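Local coordinates for alpha-L-rhamnosidase (Aspergillus terreus, PDB 6GSZ), which probably hydrolyses terminal non-reducing alpha-L-rhamnose residues in alpha-L-rhamnosides, acting as a calcium-binding glycosidase, at residues 330-343 / 410-422. Numbering follows the deposited sequence.
Sequences LDFGQNLVGWLRIR and TPLDENSVTAIVV. With CA (calcium ion), chain R.
Trp339 O takes the amide hydrogen of Ile420 N at 2.8 Å, nearly in line with its C=O bond, and the CA-H of Ala419 also leans on it. Trp339 N returns a bond to Ile420 O, making this a hydrogen-bonded antiparallel pair. Arg341 and Thr418 form the next such pair, and Arg343 N to Ser416 O and Val422 N to Val337 O continue the pairing at the two ends. At Gly338, with no side chain in the way, CA comes within 3.3 Å of Ile420 O.

Val422 CG2 lies over a face of the Trp339 indole, 3.6 Å from the centroid of its six-membered ring and almost on the normal. CG of Trp339 lies between its backbone N and carbonyl carbon (chi1 53°), which brings the ring across the Val422 side chain; Glu390 accepts from NE1. The sheet face that carries Leu340, Ile342, Val417 and Ala419 is apolar. Ala419 CB sits over the Phe332 ring, 4.0 Å from its centroid, and also touches Leu336 CD2 at 3.8 Å. Val417 meets Leu330 tip to tip, CG2 to CD1 3.9 Å, while Leu412 CD2 packs on the second methyl of Leu330. In the turn before 417-422, Ser416 OG donates to Pro411 O and accepts from Asp413 N, and OE1 and OE2 of Glu414 both bind the calcium ion, each at 2.3 Å.

The corners at 333-334 and 338 carry the chain between the sheets of this concanavalin-like beta-sandwich, so Leu330, Phe332 and Leu336 face Val417 and Ala419 across its core. Strand 309-315 flanks 417-424, strand 387-389 flanks 339-344, and Trp448 of helix 437-453 packs against Leu336 and Val421.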
ATOM      1  N   LEU A 330      18.027 -17.316 -13.852  1.00 18.40           N
ATOM      2  CA  LEU A 330      17.759 -17.408 -12.428  1.00 17.72           C
ATOM      3  C   LEU A 330      16.251 -17.557 -12.207  1.00 17.72           C
ATOM      4  O   LEU A 330      15.448 -16.897 -12.865  1.00 17.96           O
ATOM      5  CB  LEU A 330      18.229 -16.123 -11.750  1.00 19.23           C
ATOM      6  CG  LEU A 330      19.649 -15.650 -12.035  1.00 18.13           C
ATOM      7  CD1 LEU A 330      19.969 -14.441 -11.186  1.00 18.18           C
ATOM      8  CD2 LEU A 330      20.662 -16.770 -11.799  1.00 19.35           C
ATOM      9  N   ASP A 331      15.904 -18.415 -11.249  1.00 16.86           N
ATOM     10  CA  ASP A 331      14.544 -18.591 -10.752  1.00 18.36           C
ATOM     11  C   ASP A 331      14.582 -18.318  -9.246  1.00 16.80           C
ATOM     12  O   ASP A 331      15.230 -19.056  -8.489  1.00 18.45           O
ATOM     13  CB  ASP A 331      14.019 -19.988 -11.131  1.00 19.05           C
ATOM     14  CG  ASP A 331      12.626 -20.300 -10.602  1.00 20.07           C
ATOM     15  OD1 ASP A 331      11.990 -19.361 -10.078  1.00 19.02           O
ATOM     16  OD2 ASP A 331      12.164 -21.470 -10.769  1.00 22.80           O
ATOM     17  N   PHE A 332      13.837 -17.286  -8.814  1.00 16.59           N
ATOM     18  CA  PHE A 332      13.730 -16.968  -7.377  1.00 16.68           C
ATOM     19  C   PHE A 332      12.546 -17.674  -6.686  1.00 16.82           C
ATOM     20  O   PHE A 332      12.378 -17.508  -5.472  1.00 19.25           O
ATOM     21  CB  PHE A 332      13.680 -15.454  -7.201  1.00 16.04           C
ATOM     22  CG  PHE A 332      15.064 -14.912  -7.416  1.00 15.69           C
ATOM     23  CD1 PHE A 332      16.014 -14.976  -6.418  1.00 18.18           C
ATOM     24  CD2 PHE A 332      15.425 -14.437  -8.661  1.00 16.64           C
ATOM     25  CE1 PHE A 332      17.300 -14.521  -6.660  1.00 17.11           C
ATOM     26  CE2 PHE A 332      16.715 -13.995  -8.919  1.00 16.93           C
ATOM     27  CZ  PHE A 332      17.640 -14.033  -7.907  1.00 17.15           C
ATOM     28  N   GLY A 333      11.730 -18.422  -7.440  1.00 17.01           N
ATOM     29  CA  GLY A 333      10.635 -19.220  -6.853  1.00 17.30           C
ATOM     30  C   GLY A 333       9.394 -18.428  -6.468  1.00 18.34           C
ATOM     31  O   GLY A 333       8.383 -19.009  -6.041  1.00 20.30           O
ATOM     32  N   GLN A 334       9.447 -17.121  -6.639  1.00 16.82           N
ATOM     33  CA  GLN A 334       8.419 -16.178  -6.207  1.00 14.49           C
ATOM     34  C   GLN A 334       8.494 -15.002  -7.168  1.00 14.73           C
ATOM     35  O   GLN A 334       9.597 -14.542  -7.443  1.00 15.28           O
ATOM     36  CB  GLN A 334       8.671 -15.720  -4.773  1.00 15.44           C
ATOM     37  CG  GLN A 334       7.740 -14.599  -4.322  1.00 15.82           C
ATOM     38  CD  GLN A 334       6.278 -14.993  -4.242  1.00 14.07           C
ATOM     39  OE1 GLN A 334       5.932 -16.025  -3.625  1.00 15.91           O
ATOM     40  NE2 GLN A 334       5.413 -14.165  -4.855  1.00 13.30           N
ATOM     41  N   ASN A 335       7.332 -14.534  -7.623  1.00 13.17           N
ATOM     42  CA  ASN A 335       7.225 -13.303  -8.379  1.00 14.13           C
ATOM     43  C   ASN A 335       7.238 -12.163  -7.357  1.00 13.03           C
ATOM     44  O   ASN A 335       6.260 -11.978  -6.615  1.00 13.25           O
ATOM     45  CB  ASN A 335       5.952 -13.309  -9.223  1.00 13.27           C
ATOM     46  CG  ASN A 335       5.844 -12.154 -10.191  1.00 14.46           C
ATOM     47  OD1 ASN A 335       6.867 -11.561 -10.563  1.00 14.14           O
ATOM     48  ND2 ASN A 335       4.646 -11.866 -10.673  1.00 13.69           N
ATOM     49  N   LEU A 336       8.361 -11.461  -7.282  1.00 13.02           N
ATOM     50  CA  LEU A 336       8.631 -10.473  -6.276  1.00 12.83           C
ATOM     51  C   LEU A 336       8.901  -9.121  -6.915  1.00 12.78           C
ATOM     52  O   LEU A 336       9.028  -8.990  -8.131  1.00 13.23           O
ATOM     53  CB  LEU A 336       9.757 -10.928  -5.347  1.00 15.98           C
ATOM     54  CG  LEU A 336      11.070 -11.351  -5.998  1.00 18.79           C
ATOM     55  CD1 LEU A 336      11.909 -10.152  -6.242  1.00 20.20           C
ATOM     56  CD2 LEU A 336      11.824 -12.326  -5.106  1.00 20.56           C
ATOM     57  N   VAL A 337       8.990  -8.119  -6.056  1.00 11.00           N
ATOM     58  CA  VAL A 337       9.187  -6.730  -6.466  1.00 11.19           C
ATOM     59  C   VAL A 337      10.356  -6.153  -5.689  1.00 10.73           C
ATOM     60  O   VAL A 337      10.397  -6.228  -4.473  1.00 12.17           O
ATOM     61  CB  VAL A 337       7.911  -5.885  -6.282  1.00 11.57           C
ATOM     62  CG1 VAL A 337       8.165  -4.439  -6.650  1.00 12.12           C
ATOM     63  CG2 VAL A 337       6.803  -6.447  -7.148  1.00 12.05           C
ATOM     64  N   GLY A 338      11.338  -5.631  -6.445  1.00 10.96           N
ATOM     65  CA  GLY A 338      12.555  -5.055  -5.920  1.00 12.46           C
ATOM     66  C   GLY A 338      13.656  -5.168  -6.964  1.00 11.71           C
ATOM     67  O   GLY A 338      13.497  -4.679  -8.046  1.00 12.23           O
ATOM     68  N   TRP A 339      14.758  -5.819  -6.598  1.00 11.11           N
ATOM     69  CA  TRP A 339      15.927  -5.832  -7.478  1.00 11.02           C
ATOM     70  C   TRP A 339      16.901  -6.900  -6.986  1.00 12.82           C
ATOM     71  O   TRP A 339      16.653  -7.564  -5.985  1.00 13.91           O
ATOM     72  CB  TRP A 339      16.580  -4.464  -7.544  1.00 11.79           C
ATOM     73  CG  TRP A 339      16.929  -3.829  -6.244  1.00 12.37           C
ATOM     74  CD1 TRP A 339      17.891  -4.177  -5.350  1.00 12.54           C
ATOM     75  CD2 TRP A 339      16.258  -2.691  -5.680  1.00 11.89           C
ATOM     76  NE1 TRP A 339      17.904  -3.331  -4.283  1.00 12.92           N
ATOM     77  CE2 TRP A 339      16.908  -2.407  -4.460  1.00 12.23           C
ATOM     78  CE3 TRP A 339      15.188  -1.892  -6.087  1.00 11.99           C
ATOM     79  CZ2 TRP A 339      16.578  -1.305  -3.698  1.00 12.66           C
ATOM     80  CZ3 TRP A 339      14.852  -0.805  -5.313  1.00 12.08           C
ATOM     81  CH2 TRP A 339      15.548  -0.520  -4.152  1.00 13.04           C
ATOM     82  N   LEU A 340      18.018  -7.041  -7.697  1.00 13.26           N
ATOM     83  CA  LEU A 340      19.073  -7.979  -7.290  1.00 13.81           C
ATOM     84  C   LEU A 340      20.171  -7.294  -6.472  1.00 13.39           C
ATOM     85  O   LEU A 340      20.398  -6.111  -6.601  1.00 14.16           O
ATOM     86  CB  LEU A 340      19.745  -8.573  -8.533  1.00 14.91           C
ATOM     87  CG  LEU A 340      18.831  -9.372  -9.447  1.00 16.09           C
ATOM     88  CD1 LEU A 340      19.603  -9.840 -10.665  1.00 16.98           C
ATOM     89  CD2 LEU A 340      18.197 -10.546  -8.685  1.00 16.66           C
ATOM     90  N   ARG A 341      20.822  -8.091  -5.642  1.00 14.51           N
ATOM     91  CA  ARG A 341      22.111  -7.759  -5.026  1.00 15.47           C
ATOM     92  C   ARG A 341      23.114  -8.800  -5.508  1.00 16.47           C
ATOM     93  O   ARG A 341      22.847 -10.006  -5.433  1.00 16.51           O
ATOM     94  CB  ARG A 341      22.039  -7.813  -3.490  1.00 17.16           C
ATOM     95  CG  ARG A 341      23.381  -7.511  -2.807  1.00 19.33           C
ATOM     96  CD  ARG A 341      23.375  -7.691  -1.306  1.00 24.36           C
ATOM     97  NE  ARG A 341      23.381  -9.099  -0.944  1.00 38.13           N
ATOM     98  CZ  ARG A 341      23.031  -9.597   0.254  1.00 47.32           C
ATOM     99  NH1 ARG A 341      23.105 -10.902   0.480  1.00 42.40           N
ATOM    100  NH2 ARG A 341      22.609  -8.788   1.215  1.00 51.51           N
ATOM    101  N   ILE A 342      24.243  -8.328  -6.045  1.00 15.37           N
ATOM    102  CA  ILE A 342      25.261  -9.221  -6.598  1.00 17.14           C
ATOM    103  C   ILE A 342      26.552  -9.007  -5.813  1.00 16.77           C
ATOM    104  O   ILE A 342      26.781  -7.912  -5.278  1.00 16.98           O
ATOM    105  CB  ILE A 342      25.476  -9.009  -8.116  1.00 17.10           C
ATOM    106  CG1 ILE A 342      26.105  -7.652  -8.459  1.00 17.15           C
ATOM    107  CG2 ILE A 342      24.175  -9.284  -8.855  1.00 19.07           C
ATOM    108  CD1 ILE A 342      26.298  -7.392  -9.939  1.00 18.52           C
ATOM    109  N   ARG A 343      27.337 -10.093  -5.722  1.00 16.44           N
ATOM    110  CA  ARG A 343      28.659 -10.070  -5.175  0.60 18.30           C
ATOM    111  C   ARG A 343      29.542 -10.853  -6.140  1.00 20.06           C
ATOM    112  O   ARG A 343      29.376 -12.067  -6.272  1.00 21.84           O
ATOM    113  CB  ARG A 343      28.652 -10.684  -3.772  0.60 21.90           C
ATOM    114  CG  ARG A 343      27.866  -9.861  -2.761  0.60 24.42           C
ATOM    115  CD  ARG A 343      27.477 -10.539  -1.466  0.60 29.66           C
ATOM    116  NE  ARG A 343      26.873  -9.608  -0.510  0.60 32.82           N
ATOM    117  CZ  ARG A 343      26.561  -9.930   0.746  0.60 35.88           C
ATOM    118  NH1 ARG A 343      26.613 -11.196   1.126  0.60 36.26           N
ATOM    119  NH2 ARG A 343      26.221  -8.994   1.616  0.60 34.82           N
ATOM    120  N   THR A 410      33.568 -15.930 -11.014  1.00 34.04           N
ATOM    121  CA  THR A 410      32.670 -16.088  -9.876  1.00 31.72           C
ATOM    122  C   THR A 410      31.573 -17.104 -10.211  1.00 32.04           C
ATOM    123  O   THR A 410      30.882 -17.003 -11.230  1.00 33.19           O
ATOM    124  CB  THR A 410      32.019 -14.753  -9.488  1.00 31.56           C
ATOM    125  OG1 THR A 410      33.028 -13.784  -9.157  1.00 44.90           O
ATOM    126  CG2 THR A 410      31.094 -14.895  -8.298  1.00 32.85           C
ATOM    127  N   PRO A 411      31.337 -18.126  -9.365  1.00 32.00           N
ATOM    128  CA  PRO A 411      30.200 -19.025  -9.573  1.00 32.33           C
ATOM    129  C   PRO A 411      28.867 -18.285  -9.372  1.00 31.80           C
ATOM    130  O   PRO A 411      28.740 -17.484  -8.482  1.00 30.13           O
ATOM    131  CB  PRO A 411      30.405 -20.117  -8.513  1.00 35.34           C
ATOM    132  CG  PRO A 411      31.847 -19.973  -8.087  1.00 38.30           C
ATOM    133  CD  PRO A 411      32.127 -18.495  -8.176  1.00 34.18           C
ATOM    134  N   LEU A 412      27.908 -18.538 -10.254  1.00 32.88           N
ATOM    135  CA  LEU A 412      26.607 -17.918 -10.177  1.00 29.66           C
ATOM    136  C   LEU A 412      25.677 -18.778  -9.317  1.00 29.13           C
ATOM    137  O   LEU A 412      25.189 -19.817  -9.759  1.00 34.26           O
ATOM    138  CB  LEU A 412      26.096 -17.748 -11.604  1.00 30.99           C
ATOM    139  CG  LEU A 412      24.737 -17.095 -11.747  1.00 28.13           C
ATOM    140  CD1 LEU A 412      24.666 -15.737 -11.056  1.00 27.41           C
ATOM    141  CD2 LEU A 412      24.422 -16.974 -13.203  1.00 30.55           C
ATOM    142  N   ASP A 413      25.460 -18.344  -8.071  1.00 29.07           N
ATOM    143  CA  ASP A 413      24.733 -19.152  -7.080  1.00 26.87           C
ATOM    144  C   ASP A 413      24.274 -18.269  -5.912  1.00 25.72           C
ATOM    145  O   ASP A 413      24.356 -17.036  -5.948  1.00 25.66           O
ATOM    146  CB  ASP A 413      25.591 -20.346  -6.625  1.00 31.20           C
ATOM    147  CG  ASP A 413      26.821 -19.979  -5.812  1.00 34.82           C
ATOM    148  OD1 ASP A 413      26.857 -18.869  -5.244  1.00 32.10           O
ATOM    149  OD2 ASP A 413      27.748 -20.815  -5.761  1.00 40.27           O
ATOM    150  N   GLU A 414      23.763 -18.909  -4.858  1.00 29.04           N
ATOM    151  CA  GLU A 414      23.140 -18.180  -3.764  1.00 30.18           C
ATOM    152  C   GLU A 414      24.147 -17.298  -3.010  1.00 29.82           C
ATOM    153  O   GLU A 414      23.737 -16.393  -2.305  1.00 30.94           O
ATOM    154  CB  GLU A 414      22.369 -19.124  -2.834  1.00 36.02           C
ATOM    155  CG  GLU A 414      23.164 -20.302  -2.298  1.00 44.47           C
ATOM    156  CD  GLU A 414      23.080 -21.598  -3.108  1.00 53.34           C
ATOM    157  OE1 GLU A 414      22.994 -21.549  -4.364  1.00 44.93           O
ATOM    158  OE2 GLU A 414      23.114 -22.666  -2.485  1.00 61.31           O
ATOM    159  N   ASN A 415      25.458 -17.537  -3.166  1.00 28.43           N
ATOM    160  CA  ASN A 415      26.489 -16.693  -2.530  1.00 30.37           C
ATOM    161  C   ASN A 415      26.854 -15.462  -3.378  1.00 25.04           C
ATOM    162  O   ASN A 415      27.518 -14.550  -2.883  1.00 30.59           O
ATOM    163  CB  ASN A 415      27.764 -17.489  -2.243  1.00 33.03           C
ATOM    164  CG  ASN A 415      27.545 -18.566  -1.203  1.00 36.39           C
ATOM    165  OD1 ASN A 415      27.954 -19.708  -1.393  1.00 52.04           O
ATOM    166  ND2 ASN A 415      26.890 -18.225  -0.109  1.00 36.87           N
ATOM    167  N   SER A 416      26.470 -15.427  -4.644  1.00 20.77           N
ATOM    168  CA  SER A 416      26.838 -14.292  -5.513  1.00 20.02           C
ATOM    169  C   SER A 416      25.616 -13.494  -5.999  1.00 20.65           C
ATOM    170  O   SER A 416      25.802 -12.426  -6.519  1.00 19.61           O
ATOM    171  CB  SER A 416      27.657 -14.771  -6.664  1.00 21.46           C
ATOM    172  OG  SER A 416      26.957 -15.736  -7.428  1.00 21.50           O
ATOM    173  N   VAL A 417      24.393 -14.024  -5.834  1.00 19.21           N
ATOM    174  CA  VAL A 417      23.191 -13.289  -6.249  1.00 18.14           C
ATOM    175  C   VAL A 417      22.052 -13.631  -5.287  1.00 17.56           C
ATOM    176  O   VAL A 417      21.854 -14.775  -4.924  1.00 20.96           O
ATOM    177  CB  VAL A 417      22.800 -13.516  -7.732  1.00 19.95           C
ATOM    178  CG1 VAL A 417      22.396 -14.950  -8.021  1.00 21.80           C
ATOM    179  CG2 VAL A 417      21.709 -12.556  -8.210  1.00 20.71           C
ATOM    180  N   THR A 418      21.296 -12.584  -4.930  1.00 16.41           N
ATOM    181  CA  THR A 418      20.080 -12.739  -4.159  0.50 15.57           C
ATOM    182  C   THR A 418      19.092 -11.654  -4.609  1.00 15.02           C
ATOM    183  O   THR A 418      19.477 -10.661  -5.212  1.00 17.43           O
ATOM    184  CB  THR A 418      20.418 -12.687  -2.667  0.50 16.69           C
ATOM    185  OG1 THR A 418      19.389 -13.394  -1.970  0.50 20.97           O
ATOM    186  CG2 THR A 418      20.578 -11.272  -2.151  0.50 14.62           C
ATOM    187  N   ALA A 419      17.806 -11.863  -4.315  1.00 15.85           N
ATOM    188  CA  ALA A 419      16.781 -10.873  -4.607  1.00 13.82           C
ATOM    189  C   ALA A 419      16.506 -10.077  -3.333  1.00 13.97           C
ATOM    190  O   ALA A 419      16.492 -10.625  -2.232  1.00 15.96           O
ATOM    191  CB  ALA A 419      15.518 -11.473  -5.152  1.00 16.38           C
ATOM    192  N   ILE A 420      16.230  -8.793  -3.542  1.00 13.11           N
ATOM    193  CA  ILE A 420      15.878  -7.883  -2.483  1.00 14.22           C
ATOM    194  C   ILE A 420      14.432  -7.482  -2.724  1.00 13.15           C
ATOM    195  O   ILE A 420      14.100  -6.967  -3.755  1.00 12.37           O
ATOM    196  CB  ILE A 420      16.794  -6.654  -2.481  1.00 13.80           C
ATOM    197  CG1 ILE A 420      18.285  -7.031  -2.509  1.00 14.53           C
ATOM    198  CG2 ILE A 420      16.461  -5.717  -1.323  1.00 14.02           C
ATOM    199  CD1 ILE A 420      18.776  -7.840  -1.336  1.00 15.26           C
ATOM    200  N   VAL A 421      13.598  -7.738  -1.710  1.00 12.20           N
ATOM    201  CA  VAL A 421      12.171  -7.452  -1.707  1.00 11.63           C
ATOM    202  C   VAL A 421      11.968  -6.042  -1.152  1.00 10.81           C
ATOM    203  O   VAL A 421      12.409  -5.779  -0.043  1.00 12.64           O
ATOM    204  CB  VAL A 421      11.374  -8.483  -0.902  1.00 14.02           C
ATOM    205  CG1 VAL A 421       9.877  -8.130  -0.966  1.00 14.50           C
ATOM    206  CG2 VAL A 421      11.654  -9.907  -1.410  1.00 15.69           C
ATOM    207  N   VAL A 422      11.360  -5.158  -1.978  1.00 10.30           N
ATOM    208  CA  VAL A 422      11.293  -3.730  -1.681  1.00 10.36           C
ATOM    209  C   VAL A 422       9.816  -3.311  -1.739  1.00 10.83           C
ATOM    210  O   VAL A 422       9.152  -3.572  -2.722  1.00 11.32           O
ATOM    211  CB  VAL A 422      12.155  -2.954  -2.695  1.00 10.65           C
ATOM    212  CG1 VAL A 422      12.052  -1.449  -2.476  1.00 11.81           C
ATOM    213  CG2 VAL A 422      13.612  -3.388  -2.702  1.00 12.76           C
TER
HETATM  214 CA    CA R 936      22.898 -23.890  -4.448  0.50 46.68          CA